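Local coordinates for sialyltransferase 0160 (Photobacterium damselae, PDB 4R84), which probably transfers sialic acid from CMP-sialic acid to galactose-containing acceptor glycans, as a glycosyltransferase of the GT-B structural group, at residues W284-D289 and R310-S315. Residues are numbered along the deposited sequence; the frame is centred on the assembly and turned at random.
Sequences WHKLYD and RDYLGS
His285 and Leu313 bring the two backbones closest, with CA atoms 7.5 Å apart, where a turn of helical phi/psi at 284-286 faces the last turn of helix 307-313. At that spacing the contact is made by side chains reaching across, chiefly the His285 imidazole, whose polar partner is backbone. Its CG lies between the backbone N and the carbonyl carbon (chi1 68°), which directs the ring at the helix end. There NE2 donates to the carbonyl O of Tyr312 at 3.1 Å; the N-H...O angle of 149° describes a moderately bent bond, and the donor is tilted from the carbonyl plane. Gly314, two residues on, is the first to leave helical phi/psi, with positive phi, so this carbonyl belongs to the last helical turn. The same imidazole turns its edge to the face of the Tyr312 ring in an offset edge-to-face pair, with centroids 5.4 Å apart and planes at 87°. His285 CE1 makes the closest ring-to-ring approach, 3.7 Å from Tyr312 CE2, and also lies 3.7 Å from Leu313 CD2. The CG and CD methylenes of Lys286 pack against the Tyr312 hydroxyl, CG at 3.7 Å from OH. Bends at chi2 and chi3 leave NZ on the imidazole's side of the tyrosine ring but displaced from its centre; at 5.8 Å from the centroid, NZ offers at most a weak cation-pi attraction. With ND1 bonded to Tyr292 OH, both His285 nitrogens are engaged, fixing the imidazole's orientation, while Asn283 OD1 holds the tyrosine's hydroxyl end. Helix 307-313 lies in the connection between parallel neighbouring strands 290-294 and 317-319, a beta-alpha-beta crossover in keeping with this GT-B enzyme's Rossmann fold; the contact joins its C-terminal end to the loop entering strand 290-294, and Tyr312 rests on helix 252-267.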
# COMPACT_ATOMS: atom_id res chain seq x y z
N TRP A 284 -5.91 -4.39 16.04
CA TRP A 284 -4.46 -4.59 15.95
C TRP A 284 -3.69 -3.44 16.59
O TRP A 284 -2.62 -3.66 17.15
CB TRP A 284 -4.04 -4.80 14.51
CG TRP A 284 -4.49 -6.15 14.03
CD1 TRP A 284 -5.70 -6.47 13.47
CD2 TRP A 284 -3.76 -7.38 14.12
NE1 TRP A 284 -5.75 -7.82 13.20
CE2 TRP A 284 -4.57 -8.40 13.60
CE3 TRP A 284 -2.48 -7.71 14.60
CZ2 TRP A 284 -4.15 -9.73 13.52
CZ3 TRP A 284 -2.07 -9.03 14.53
CH2 TRP A 284 -2.90 -10.03 13.99
N HIS A 285 -4.26 -2.23 16.54
CA HIS A 285 -3.58 -1.06 17.11
C HIS A 285 -3.53 -1.09 18.65
O HIS A 285 -2.79 -0.31 19.26
CB HIS A 285 -4.26 0.22 16.64
CG HIS A 285 -5.63 0.41 17.19
ND1 HIS A 285 -6.66 -0.48 16.94
CD2 HIS A 285 -6.16 1.38 17.97
CE1 HIS A 285 -7.75 -0.06 17.55
NE2 HIS A 285 -7.47 1.06 18.18
N LYS A 286 -4.30 -1.99 19.26
CA LYS A 286 -4.30 -2.18 20.71
C LYS A 286 -3.13 -3.05 21.15
O LYS A 286 -2.79 -3.11 22.33
CB LYS A 286 -5.61 -2.83 21.17
CG LYS A 286 -6.88 -2.00 20.99
CD LYS A 286 -7.00 -0.90 22.03
CE LYS A 286 -6.47 0.42 21.55
NZ LYS A 286 -6.61 1.46 22.62
N LEU A 287 -2.53 -3.75 20.20
CA LEU A 287 -1.48 -4.71 20.52
C LEU A 287 -0.13 -4.41 19.88
O LEU A 287 0.92 -4.81 20.41
CB LEU A 287 -1.93 -6.11 20.11
CG LEU A 287 -3.21 -6.60 20.78
CD1 LEU A 287 -3.63 -7.96 20.24
CD2 LEU A 287 -3.05 -6.66 22.29
N TYR A 288 -0.16 -3.70 18.76
CA TYR A 288 1.04 -3.36 18.00
C TYR A 288 0.90 -1.95 17.46
O TYR A 288 -0.22 -1.43 17.36
CB TYR A 288 1.25 -4.31 16.83
CG TYR A 288 1.35 -5.76 17.24
CD1 TYR A 288 2.55 -6.30 17.66
CD2 TYR A 288 0.21 -6.58 17.22
CE1 TYR A 288 2.63 -7.63 18.06
CE2 TYR A 288 0.28 -7.90 17.61
CZ TYR A 288 1.49 -8.42 18.03
OH TYR A 288 1.56 -9.73 18.42
N ASP A 289 2.03 -1.34 17.12
CA ASP A 289 2.03 -0.05 16.43
C ASP A 289 1.47 -0.24 15.02
O ASP A 289 2.15 -0.77 14.15
CB ASP A 289 3.44 0.53 16.37
CG ASP A 289 3.48 1.94 15.84
OD1 ASP A 289 2.40 2.52 15.60
OD2 ASP A 289 4.59 2.48 15.69
N ARG A 310 -14.42 5.72 14.91
CA ARG A 310 -13.45 6.79 14.67
C ARG A 310 -12.65 7.12 15.93
O ARG A 310 -11.40 7.20 15.91
CB ARG A 310 -14.16 8.06 14.19
CG ARG A 310 -13.22 9.21 13.91
CD ARG A 310 -14.00 10.48 13.69
NE ARG A 310 -14.85 10.80 14.83
CZ ARG A 310 -15.80 11.73 14.81
NH1 ARG A 310 -16.02 12.40 13.69
NH2 ARG A 310 -16.53 11.96 15.89
N ASP A 311 -13.38 7.26 17.03
CA ASP A 311 -12.75 7.57 18.31
C ASP A 311 -11.91 6.40 18.81
O ASP A 311 -10.84 6.60 19.38
CB ASP A 311 -13.81 7.93 19.35
CG ASP A 311 -14.53 9.22 19.02
OD1 ASP A 311 -13.98 10.03 18.24
OD2 ASP A 311 -15.65 9.43 19.54
N TYR A 312 -12.40 5.19 18.57
CA TYR A 312 -11.72 3.97 19.02
C TYR A 312 -10.40 3.76 18.29
O TYR A 312 -9.43 3.29 18.89
CB TYR A 312 -12.62 2.74 18.79
CG TYR A 312 -12.07 1.45 19.36
CD1 TYR A 312 -12.03 1.24 20.73
CD2 TYR A 312 -11.59 0.45 18.52
CE1 TYR A 312 -11.53 0.06 21.25
CE2 TYR A 312 -11.09 -0.73 19.03
CZ TYR A 312 -11.07 -0.92 20.41
OH TYR A 312 -10.57 -2.09 20.95
N LEU A 313 -10.37 4.08 17.01
CA LEU A 313 -9.12 3.94 16.24
C LEU A 313 -8.19 5.10 16.51
O LEU A 313 -6.96 4.93 16.55
CB LEU A 313 -9.41 3.86 14.75
CG LEU A 313 -10.27 2.69 14.29
CD1 LEU A 313 -10.45 2.70 12.78
CD2 LEU A 313 -9.61 1.40 14.72
N GLY A 314 -8.77 6.29 16.70
CA GLY A 314 -7.99 7.47 17.00
C GLY A 314 -6.93 7.76 15.95
O GLY A 314 -7.20 7.73 14.74
N SER A 315 -5.71 8.01 16.41
CA SER A 315 -4.64 8.42 15.52
C SER A 315 -4.15 7.28 14.61
O SER A 315 -3.41 7.53 13.66
CB SER A 315 -3.46 8.97 16.32
OG SER A 315 -2.98 8.00 17.24